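PDB 4UUL: L-lactate dehydrogenase from Trichomonas vaginalis, which probably interconverts pyruvate and L-lactate with NAD(H) as cofactor, as a lactate dehydrogenase of the lactate/malate dehydrogenase superfamily. Local coordinates for residues A45-L49 with V68-D72; L100-N104 with N130-N135; S153-Q159 with V264-G268; I180-G184 with F285-C289. The protein carries 1 engineered substitution. All coordinates share one frame; numbering follows the deposited sequence. Where two conformers were deposited one is given.

Contact 1 (A45-L49 with V68-D72)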
loop_
_atom_site.group_PDB
_atom_site.type_symbol
_atom_site.label_atom_id
_atom_site.label_comp_id
_atom_site.label_asym_id
_atom_site.label_seq_id
_atom_site.Cartn_x
_atom_site.Cartn_y
_atom_site.Cartn_z
ATOM N N ALA B 45 18.770 9.853 5.654
ATOM C CA ALA B 45 17.669 9.175 4.986
ATOM C C ALA B 45 17.158 9.957 3.804
ATOM O O ALA B 45 16.229 9.516 3.133
ATOM C CB ALA B 45 16.550 8.960 5.950
ATOM N N MET B 46 17.742 11.112 3.539
ATOM C CA MET B 46 17.110 12.002 2.576
ATOM C C MET B 46 17.151 11.487 1.139
ATOM O O MET B 46 16.207 11.708 0.402
ATOM C CB MET B 46 17.643 13.431 2.674
ATOM C CG MET B 46 17.104 14.141 3.920
ATOM S SD MET B 46 15.302 14.106 4.201
ATOM C CE MET B 46 14.795 15.441 3.126
ATOM N N ASN B 47 18.192 10.768 0.733
ATOM C CA ASN B 47 18.134 10.154 -0.599
ATOM C C ASN B 47 16.977 9.135 -0.731
ATOM O O ASN B 47 16.256 9.131 -1.766
ATOM C CB ASN B 47 19.452 9.519 -0.958
ATOM C CG ASN B 47 20.499 10.546 -1.335
ATOM O OD1 ASN B 47 20.182 11.702 -1.639
ATOM N ND2 ASN B 47 21.744 10.138 -1.305
ATOM N N ARG B 48 16.763 8.321 0.308
ATOM C CA ARG B 48 15.642 7.404 0.269
ATOM C C ARG B 48 14.308 8.176 0.285
ATOM O O ARG B 48 13.314 7.775 -0.330
ATOM C CB ARG B 48 15.748 6.412 1.422
ATOM C CG ARG B 48 15.096 5.075 1.114
ATOM C CD ARG B 48 15.303 4.070 2.195
ATOM N NE ARG B 48 14.168 3.157 2.279
ATOM C CZ ARG B 48 13.777 2.553 3.402
ATOM N NH1 ARG B 48 14.422 2.784 4.545
ATOM N NH2 ARG B 48 12.725 1.743 3.395
ATOM N N LEU B 49 14.275 9.305 0.981
ATOM C CA LEU B 49 13.058 10.083 0.972
ATOM C C LEU B 49 12.803 10.685 -0.405
ATOM O O LEU B 49 11.651 10.699 -0.880
ATOM C CB LEU B 49 13.080 11.168 2.057
ATOM C CG LEU B 49 11.728 11.830 2.297
ATOM C CD1 LEU B 49 10.563 10.824 2.424
ATOM C CD2 LEU B 49 11.855 12.642 3.543
ATOM N N VAL B 68 6.098 18.006 0.902
ATOM C CA VAL B 68 7.416 18.519 1.231
ATOM C C VAL B 68 8.161 17.395 1.940
ATOM O O VAL B 68 7.651 16.768 2.851
ATOM C CB VAL B 68 7.380 19.798 2.096
ATOM C CG1 VAL B 68 6.723 19.604 3.449
ATOM C CG2 VAL B 68 8.794 20.362 2.238
ATOM N N ALA B 69 9.345 17.093 1.449
ATOM C CA ALA B 69 10.266 16.133 2.066
ATOM C C ALA B 69 11.321 16.945 2.734
ATOM O O ALA B 69 11.976 17.813 2.103
ATOM C CB ALA B 69 10.933 15.320 0.981
ATOM N N THR B 70 11.502 16.730 4.027
ATOM C CA THR B 70 12.319 17.654 4.821
ATOM C C THR B 70 12.982 16.986 6.014
ATOM O O THR B 70 12.512 15.940 6.486
ATOM C CB THR B 70 11.441 18.830 5.280
ATOM O OG1 THR B 70 12.242 19.823 5.896
ATOM C CG2 THR B 70 10.368 18.409 6.260
ATOM N N THR B 71 14.051 17.589 6.480
ATOM C CA THR B 71 14.608 17.279 7.790
ATOM C C THR B 71 14.261 18.333 8.857
ATOM O O THR B 71 14.670 18.206 9.988
ATOM C CB THR B 71 16.121 17.175 7.725
ATOM O OG1 THR B 71 16.655 18.439 7.337
ATOM C CG2 THR B 71 16.513 16.140 6.678
ATOM N N ASP B 72 13.546 19.373 8.475
ATOM C CA ASP B 72 13.314 20.538 9.300
ATOM C C ASP B 72 11.986 20.424 10.042
ATOM O O ASP B 72 10.912 20.340 9.405
ATOM C CB ASP B 72 13.227 21.784 8.420
ATOM C CG ASP B 72 12.973 23.008 9.218
ATOM O OD1 ASP B 72 13.785 23.257 10.115
ATOM O OD2 ASP B 72 11.956 23.696 8.986
#

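Contact 2 (L100-N104 with N130-N135)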
loop_
_atom_site.group_PDB
_atom_site.type_symbol
_atom_site.label_atom_id
_atom_site.label_comp_id
_atom_site.label_asym_id
_atom_site.label_seq_id
_atom_site.Cartn_x
_atom_site.Cartn_y
_atom_site.Cartn_z
ATOM N N LEU B 100 14.914 2.061 26.752
ATOM C CA LEU B 100 14.138 2.347 25.564
ATOM C C LEU B 100 13.154 3.494 25.850
ATOM O O LEU B 100 12.991 4.420 25.034
ATOM C CB LEU B 100 13.355 1.115 25.146
ATOM C CG LEU B 100 12.427 1.336 23.927
ATOM C CD1 LEU B 100 13.244 1.549 22.637
ATOM C CD2 LEU B 100 11.511 0.174 23.797
ATOM N N ILE B 101 12.475 3.433 26.992
ATOM C CA ILE B 101 11.571 4.489 27.385
ATOM C C ILE B 101 12.357 5.776 27.534
ATOM O O ILE B 101 11.924 6.824 27.051
ATOM C CB ILE B 101 10.849 4.123 28.678
ATOM C CG1 ILE B 101 9.904 2.944 28.465
ATOM C CG2 ILE B 101 10.154 5.315 29.255
ATOM C CD1 ILE B 101 9.594 2.218 29.763
ATOM N N SER B 102 13.504 5.706 28.209
ATOM C CA SER B 102 14.307 6.900 28.460
ATOM C C SER B 102 14.796 7.574 27.187
ATOM O O SER B 102 14.651 8.770 27.023
ATOM C CB SER B 102 15.521 6.545 29.288
ATOM O OG SER B 102 15.109 6.172 30.572
ATOM N N SER B 103 15.304 6.797 26.241
ATOM C CA SER B 103 15.862 7.418 25.058
ATOM C C SER B 103 14.734 8.104 24.272
ATOM O O SER B 103 14.890 9.178 23.672
ATOM C CB SER B 103 16.605 6.369 24.222
ATOM O OG SER B 103 15.661 5.436 23.687
ATOM N N ASN B 104 13.581 7.468 24.223
ATOM C CA ASN B 104 12.465 8.032 23.471
ATOM C C ASN B 104 11.849 9.262 24.134
ATOM O O ASN B 104 11.194 10.058 23.481
ATOM C CB ASN B 104 11.435 6.962 23.146
ATOM C CG ASN B 104 11.874 6.148 21.966
ATOM O OD1 ASN B 104 11.731 6.591 20.837
ATOM N ND2 ASN B 104 12.463 5.013 22.205
ATOM N N ASN B 130 7.341 2.956 19.039
ATOM C CA ASN B 130 7.350 2.429 20.373
ATOM C C ASN B 130 8.375 3.082 21.297
ATOM O O ASN B 130 9.395 3.625 20.868
ATOM C CB ASN B 130 7.462 0.916 20.369
ATOM C CG ASN B 130 6.088 0.233 20.206
ATOM O OD1 ASN B 130 5.034 0.635 20.801
ATOM N ND2 ASN B 130 6.092 -0.794 19.383
ATOM N N PRO B 131 8.076 3.080 22.613
ATOM C CA PRO B 131 6.885 2.566 23.291
ATOM C C PRO B 131 5.720 3.564 23.178
ATOM O O PRO B 131 5.822 4.678 23.675
ATOM C CB PRO B 131 7.365 2.412 24.749
ATOM C CG PRO B 131 8.435 3.475 24.917
ATOM C CD PRO B 131 9.064 3.648 23.575
ATOM N N ASP B 132 4.691 3.223 22.414
ATOM C CA ASP B 132 3.754 4.208 21.925
ATOM C C ASP B 132 2.910 4.870 23.021
ATOM O O ASP B 132 2.750 6.087 23.006
ATOM C CB ASP B 132 2.901 3.701 20.750
ATOM C CG ASP B 132 2.075 2.503 21.059
ATOM O OD1 ASP B 132 2.304 1.824 22.100
ATOM O OD2 ASP B 132 1.215 2.206 20.231
ATOM N N ASN B 133 2.344 4.126 23.985
ATOM C CA ASN B 133 1.546 4.789 24.983
ATOM C C ASN B 133 2.349 5.830 25.747
ATOM O O ASN B 133 1.861 6.934 26.023
ATOM C CB ASN B 133 1.000 3.804 26.039
ATOM C CG ASN B 133 0.144 2.692 25.481
ATOM O OD1 ASN B 133 0.593 1.901 24.628
ATOM N ND2 ASN B 133 -1.069 2.560 26.020
ATOM N N THR B 134 3.558 5.466 26.141
ATOM C CA THR B 134 4.376 6.383 26.933
ATOM C C THR B 134 4.925 7.533 26.080
ATOM O O THR B 134 4.880 8.684 26.523
ATOM C CB THR B 134 5.466 5.666 27.666
ATOM O OG1 THR B 134 4.810 4.801 28.595
ATOM C CG2 THR B 134 6.404 6.613 28.408
ATOM N N ASN B 135 5.320 7.244 24.827
ATOM C CA ASN B 135 5.689 8.306 23.945
ATOM C C ASN B 135 4.557 9.313 23.759
ATOM O O ASN B 135 4.799 10.528 23.713
ATOM C CB ASN B 135 6.092 7.734 22.589
ATOM C CG ASN B 135 7.415 6.970 22.628
ATOM O OD1 ASN B 135 8.246 7.158 23.510
ATOM N ND2 ASN B 135 7.681 6.231 21.553
HETATM O O HOH W 1 9.134 7.733 26.270
#

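Contact 3 (S153-Q159 with V264-G268)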
loop_
_atom_site.group_PDB
_atom_site.type_symbol
_atom_site.label_atom_id
_atom_site.label_comp_id
_atom_site.label_asym_id
_atom_site.label_seq_id
_atom_site.Cartn_x
_atom_site.Cartn_y
_atom_site.Cartn_z
ATOM N N SER B 153 -2.775 6.705 20.627
ATOM C CA SER B 153 -1.769 5.742 20.262
ATOM C C SER B 153 -2.405 4.506 19.654
ATOM O O SER B 153 -3.591 4.232 19.819
ATOM C CB SER B 153 -0.884 5.364 21.444
ATOM O OG SER B 153 -1.567 4.664 22.476
ATOM N N LEU B 154 -1.630 3.804 18.820
ATOM C CA LEU B 154 -2.132 2.734 17.987
ATOM C C LEU B 154 -2.133 1.369 18.670
ATOM O O LEU B 154 -1.071 0.785 18.836
ATOM C CB LEU B 154 -1.277 2.654 16.701
ATOM C CG LEU B 154 -1.796 1.691 15.658
ATOM C CD1 LEU B 154 -3.143 2.118 15.129
ATOM C CD2 LEU B 154 -0.841 1.551 14.519
ATOM N N SER B 155 -3.306 0.823 18.913
ATOM C CA SER B 155 -3.463 -0.550 19.404
ATOM C C SER B 155 -4.241 -1.419 18.388
ATOM O O SER B 155 -4.358 -2.619 18.608
ATOM C CB SER B 155 -4.067 -0.563 20.810
ATOM O OG SER B 155 -5.244 0.130 20.794
ATOM N N MET B 156 -4.596 -0.857 17.225
ATOM C CA MET B 156 -5.392 -1.665 16.281
ATOM C C MET B 156 -4.642 -2.809 15.588
ATOM O O MET B 156 -5.281 -3.739 15.130
ATOM C CB MET B 156 -6.056 -0.789 15.204
ATOM C CG MET B 156 -7.391 -0.230 15.668
ATOM S SD MET B 156 -8.642 -1.444 16.066
ATOM C CE MET B 156 -8.715 -2.310 14.497
ATOM N N LEU B 157 -3.317 -2.751 15.493
ATOM C CA LEU B 157 -2.601 -3.887 14.960
ATOM C C LEU B 157 -2.843 -5.110 15.824
ATOM O O LEU B 157 -3.087 -6.215 15.302
ATOM C CB LEU B 157 -1.109 -3.623 14.824
ATOM C CG LEU B 157 -0.213 -4.744 14.329
ATOM C CD1 LEU B 157 -0.694 -5.314 12.977
ATOM C CD2 LEU B 157 1.213 -4.304 14.275
ATOM N N ASP B 158 -2.741 -4.938 17.130
ATOM C CA ASP B 158 -2.965 -6.058 18.022
ATOM C C ASP B 158 -4.410 -6.545 18.002
ATOM O O ASP B 158 -4.675 -7.756 18.040
ATOM C CB ASP B 158 -2.578 -5.660 19.432
ATOM C CG ASP B 158 -1.244 -5.010 19.455
ATOM O OD1 ASP B 158 -1.125 -3.756 19.182
ATOM O OD2 ASP B 158 -0.317 -5.777 19.771
ATOM N N GLN B 159 -5.348 -5.609 17.886
ATOM C CA GLN B 159 -6.734 -6.005 17.749
ATOM C C GLN B 159 -6.953 -6.834 16.483
ATOM O O GLN B 159 -7.611 -7.869 16.517
ATOM C CB GLN B 159 -7.679 -4.788 17.764
ATOM C CG GLN B 159 -9.107 -5.215 17.561
ATOM C CD GLN B 159 -10.121 -4.109 17.743
ATOM O OE1 GLN B 159 -10.107 -3.454 18.783
ATOM N NE2 GLN B 159 -11.061 -3.972 16.838
ATOM N N VAL B 264 -16.260 -1.434 17.360
ATOM C CA VAL B 264 -15.510 -1.181 18.566
ATOM C C VAL B 264 -14.035 -1.290 18.212
ATOM O O VAL B 264 -13.545 -2.382 17.844
ATOM C CB VAL B 264 -15.869 -2.175 19.686
ATOM C CG1 VAL B 264 -14.995 -1.938 20.903
ATOM C CG2 VAL B 264 -17.349 -1.995 20.066
ATOM N N LEU B 265 -13.332 -0.147 18.278
ATOM C CA LEU B 265 -11.908 -0.112 17.961
ATOM C C LEU B 265 -11.079 0.176 19.206
ATOM O O LEU B 265 -11.317 1.172 19.904
ATOM C CB LEU B 265 -11.606 0.987 16.947
ATOM C CG LEU B 265 -12.318 0.869 15.578
ATOM C CD1 LEU B 265 -11.821 1.924 14.640
ATOM C CD2 LEU B 265 -12.215 -0.510 14.970
ATOM N N SER B 266 -10.123 -0.685 19.474
ATOM C CA SER B 266 -9.196 -0.429 20.568
ATOM C C SER B 266 -8.311 0.741 20.143
ATOM O O SER B 266 -7.782 0.751 19.035
ATOM C CB SER B 266 -8.342 -1.667 20.795
ATOM O OG SER B 266 -9.125 -2.808 21.163
ATOM N N MET B 267 -8.212 1.722 21.031
ATOM C CA MET B 267 -7.405 2.885 20.805
ATOM C C MET B 267 -6.749 3.328 22.126
ATOM O O MET B 267 -7.417 3.367 23.158
ATOM C CB MET B 267 -8.271 4.051 20.299
ATOM C CG MET B 267 -8.941 3.793 18.978
ATOM S SD MET B 267 -10.013 5.179 18.486
ATOM C CE MET B 267 -9.945 5.063 16.762
ATOM N N GLY B 268 -5.461 3.693 22.081
ATOM C CA GLY B 268 -4.809 4.293 23.231
ATOM C C GLY B 268 -5.210 5.733 23.311
ATOM O O GLY B 268 -4.979 6.491 22.373
HETATM O O HOH W 2 -5.640 1.830 17.726
#

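Contact 4 (I180-G184 with F285-C289)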
loop_
_atom_site.group_PDB
_atom_site.type_symbol
_atom_site.label_atom_id
_atom_site.label_comp_id
_atom_site.label_asym_id
_atom_site.label_seq_id
_atom_site.Cartn_x
_atom_site.Cartn_y
_atom_site.Cartn_z
ATOM N N ILE B 180 -13.891 -8.220 20.584
ATOM C CA ILE B 180 -12.523 -8.432 21.084
ATOM C C ILE B 180 -11.897 -7.072 21.392
ATOM O O ILE B 180 -12.040 -6.142 20.611
ATOM C CB ILE B 180 -11.669 -9.195 20.059
ATOM C CG1 ILE B 180 -12.233 -10.599 19.858
ATOM C CG2 ILE B 180 -10.207 -9.205 20.486
ATOM C CD1 ILE B 180 -11.502 -11.383 18.777
ATOM N N ILE B 181 -11.208 -6.954 22.535
ATOM C CA ILE B 181 -10.650 -5.672 22.925
ATOM C C ILE B 181 -9.207 -5.860 23.368
ATOM O O ILE B 181 -8.890 -6.837 24.049
ATOM C CB ILE B 181 -11.427 -5.081 24.122
ATOM C CG1 ILE B 181 -12.928 -5.034 23.826
ATOM C CG2 ILE B 181 -10.853 -3.714 24.517
ATOM C CD1 ILE B 181 -13.740 -4.811 25.076
ATOM N N VAL B 182 -8.355 -4.895 23.017
ATOM C CA VAL B 182 -7.000 -4.854 23.542
ATOM C C VAL B 182 -6.934 -3.660 24.494
ATOM O O VAL B 182 -7.224 -2.537 24.090
ATOM C CB VAL B 182 -5.979 -4.697 22.390
ATOM C CG1 VAL B 182 -4.698 -4.391 22.954
ATOM C CG2 VAL B 182 -5.986 -5.961 21.568
ATOM N N TRP B 183 -6.657 -3.925 25.772
ATOM C CA TRP B 183 -6.672 -2.867 26.772
ATOM C C TRP B 183 -5.248 -2.550 27.269
ATOM O O TRP B 183 -4.405 -3.453 27.359
ATOM C CB TRP B 183 -7.456 -3.276 28.032
ATOM C CG TRP B 183 -8.855 -3.765 27.928
ATOM C CD1 TRP B 183 -9.267 -5.009 27.552
ATOM C CD2 TRP B 183 -10.030 -3.062 28.345
ATOM N NE1 TRP B 183 -10.630 -5.122 27.706
ATOM C CE2 TRP B 183 -11.124 -3.940 28.199
ATOM C CE3 TRP B 183 -10.261 -1.764 28.824
ATOM C CZ2 TRP B 183 -12.417 -3.571 28.536
ATOM C CZ3 TRP B 183 -11.551 -1.422 29.211
ATOM C CH2 TRP B 183 -12.601 -2.314 29.045
ATOM N N GLY B 184 -5.048 -1.310 27.686
ATOM C CA GLY B 184 -3.884 -0.977 28.479
ATOM C C GLY B 184 -2.690 -0.587 27.660
ATOM O O GLY B 184 -2.778 0.189 26.694
ATOM N N PHE B 285 -3.942 4.934 27.607
ATOM C CA PHE B 285 -4.366 3.570 27.926
ATOM C C PHE B 285 -5.293 3.104 26.803
ATOM O O PHE B 285 -6.175 3.862 26.395
ATOM C CB PHE B 285 -5.109 3.663 29.268
ATOM C CG PHE B 285 -5.427 2.336 29.942
ATOM C CD1 PHE B 285 -6.527 1.550 29.556
ATOM C CD2 PHE B 285 -4.668 1.913 31.020
ATOM C CE1 PHE B 285 -6.808 0.378 30.198
ATOM C CE2 PHE B 285 -4.969 0.727 31.656
ATOM C CZ PHE B 285 -6.012 -0.043 31.266
ATOM N N SER B 286 -5.075 1.885 26.287
ATOM C CA SER B 286 -5.955 1.394 25.251
ATOM C C SER B 286 -7.301 0.964 25.833
ATOM O O SER B 286 -7.365 0.211 26.820
ATOM C CB SER B 286 -5.302 0.223 24.503
ATOM O OG SER B 286 -6.146 -0.173 23.436
ATOM N N PHE B 287 -8.358 1.536 25.274
ATOM C CA PHE B 287 -9.753 1.243 25.648
ATOM C C PHE B 287 -10.531 0.794 24.422
ATOM O O PHE B 287 -10.160 1.159 23.292
ATOM C CB PHE B 287 -10.466 2.510 26.118
ATOM C CG PHE B 287 -10.094 3.002 27.517
ATOM C CD1 PHE B 287 -10.691 2.485 28.629
ATOM C CD2 PHE B 287 -9.155 3.992 27.689
ATOM C CE1 PHE B 287 -10.405 2.935 29.894
ATOM C CE2 PHE B 287 -8.860 4.477 28.966
ATOM C CZ PHE B 287 -9.505 3.965 30.050
ATOM N N PRO B 288 -11.646 0.088 24.648
ATOM C CA PRO B 288 -12.607 -0.087 23.544
ATOM C C PRO B 288 -13.290 1.242 23.252
ATOM O O PRO B 288 -13.885 1.860 24.167
ATOM C CB PRO B 288 -13.579 -1.112 24.087
ATOM C CG PRO B 288 -13.580 -0.851 25.587
ATOM C CD PRO B 288 -12.142 -0.396 25.944
ATOM N N CYS B 289 -13.179 1.711 22.012
ATOM C CA CYS B 289 -13.671 3.020 21.638
ATOM C C CYS B 289 -14.600 2.999 20.441
ATOM O O CYS B 289 -14.529 2.098 19.579
ATOM C CB CYS B 289 -12.506 3.974 21.314
ATOM S SG CYS B 289 -11.434 4.363 22.728
#

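Contact 1 (A45-L49 with V68-D72)
The peptide group joining A69 to T70 is the flat surface here. M46 CE stands over one face, 3.6 Å from T70 N, and L49 CD2 approaches the same face farther off, 4.1 Å from T70 N. At the edge of the strand, the backbones of V68 and T70 are hydrogen-bonded to L37, L39 and D41. This is packing within a beta-alpha-beta unit of the Rossmann fold: helix 46-57 connects strand 35-40 to strand 64-70, an edge strand of the parallel sheet, and its first turn lies against the end of that strand. The meeting is apolar. M46 starts beside its own backbone N and bends twice further out (chi2 -51°, chi3 -82°), hooking its thioether past T71. There SD is 3.4 Å from T71 CG2, and CG is only 3.5 Å from the same methyl, a tight fit. One turn on, L49 sets CG 3.8 Å from A69 CB, and CD2 is equally close to that methyl. L49 also packs on L39 of the sheet and on A12, in a loop predicted to bind NAD(+), while neighbouring R48 is known to contact NADH when the cofactor is present. T70 points its CB away from the helix, and its side chain touches A75 and A76; its OG1 accepts D72 N at 2.9 Å, closing an ST turn just before helix 73-77.

Contact 2 (L100-N104 with N130-N135)
N104 projects from helix 97-118 toward the start of helix 132-141, and its CB already touches N135, with OD1 of N135 3.2 Å away. The N104 amide then lies across P131, its plane turned 46° from that of the N135 amide. At the tip the two polar atoms part: OD1 accepts from the backbone N of M89, while ND2 bends back to its own helix and donates to L100 O (2.9 Å, N-H...O angle 167°), passing 3.9 Å from P131 CD. The N104 backbone N reaches the same L100 O from the opposite face of that carbonyl, so two bonds grip that oxygen; the amide itself is held at both ends, ND2 by L100 O and OD1 by M89 N. P131 follows a cis peptide bond after N130, the cis-proline turn familiar in lactate and malate dehydrogenases, at the C-terminal edge of the Rossmann sheet, where N130 contacts NADH in the cofactor complex; N104 is predicted to bind NAD(+). The proline ring fits against the preceding turn of helix 97-118, its CG 3.9 Å from I101 CG1 and its CD 4.1 Å from L100 CG. Beyond it, I101 crosses T134 at about a right angle, methyl CG2 to methyl CG2, and T134 OG1 turns to E323 of helix 307-337. N135 ND2 donates to G129 O, and on the other branch N135 OD1 receives a hydrogen bond from a water (3.0 Å) that also donates to I101 O, 3.0 Å from it.

Contact 3 (S153-Q159 with V264-G268)
S153 pairs with G268 in a single antiparallel bridge, the two residues exchanging hydrogen bonds: S153 N to G268 O at 2.8 Å and G268 N to S153 O at 3.0 Å. The S153 hydroxyl sits close to the glycine, OG 3.3 Å from G268 CA. L154 points its CB away from the strand, and its side chain touches H251 and I128; it contacts NADH in the cofactor complex. At S155 the chain leaves the direct pairing, and a water fills the step, accepting from S155 N and donating to S266 O at 2.7 Å; S155 OG is hydrogen-bonded to S286 OG. Here the last strand of the Rossmann sheet, 151-153, runs into helix 156-170 beside the antiparallel strand 265-270, so the nucleotide-binding and C-terminal parts of the dehydrogenase fold are joined. M156 curls back at chi2 and chi3, placing SD 3.9 Å from L265 CD2. D158, in the first turn of the helix, bonds H186, the predicted proton acceptor, with OD1. Q159 stretches straight from the helix to the strand and clasps it with both ends of its amide. Its OE1 takes two bonds, one from S266 OG at 2.7 Å in the carbonyl plane and one from S266 N at 2.9 Å tilted 32° from that plane; on the other branch NE2 donates to V264 O at 3.1 Å.

Contact 4 (I180-G184 with F285-C289)
G184 packs over one face of the F285 ring, its CA 3.5 Å from the ring centroid and only 7° off the normal, a CH-pi contact. The same glycine forms a single antiparallel bridge with S286: G184 N donates to S286 O at 2.9 Å and S286 N to G184 O at 2.9 Å, each along a lone pair in the carbonyl plane. Just before it, W183 CA comes within 3.2 Å of S286 O, a CA-H...O contact. The W183 indole offers a face to P288, whose CD sits 3.7 Å from the centroid of the six-membered ring, and I181 CG2 packs on that same face; F285 CE1 comes instead to the indole edge. P288 CB is also 3.8 Å from I181 CG2, so the proline sits in the corner formed by the indole face and I181. S286 OG, trans to its backbone N (chi1 -176°), reaches across to the other strand and donates to V182 O at 2.7 Å, arriving from above the carbonyl plane, 36° out of it. Next come the groups that position these. S155 OG meets S286 OG, N133 ND2 donates to G184 O, D193 OD2 takes W183 NE1, and Y277 packs against the indole edge-to-face. L313, T316 and L320 of helix 307-337 press on F285. Strands 177-183 and 284-291 belong to separate sheets of the C-terminal alpha/beta domain, and this junction lies directly before the loop with H186, the predicted proton acceptor of the lactate/malate dehydrogenase active site.

In the fold
From the N terminus, contact 1 closes first, within one beta-alpha-beta unit at the outer edge of the Rossmann sheet; its centre is about 24 Å from that of contact 2 and it touches none of the others. Contact 2 closes next, bringing helix 97-118 against the start of helix 132-141. Contacts 3 and 4 then cross: 153-159, 180-184, 264-268 and 285-289 alternate along the chain, so two loops of about a hundred residues overlap along the chain, with contact centres 6 Å apart. Strands 265-270 and 284-291 pair with each other in one sheet. D132 touches contact 3, and N133 both contacts 3 and 4, linking the cofactor-binding part to the C-terminal domain.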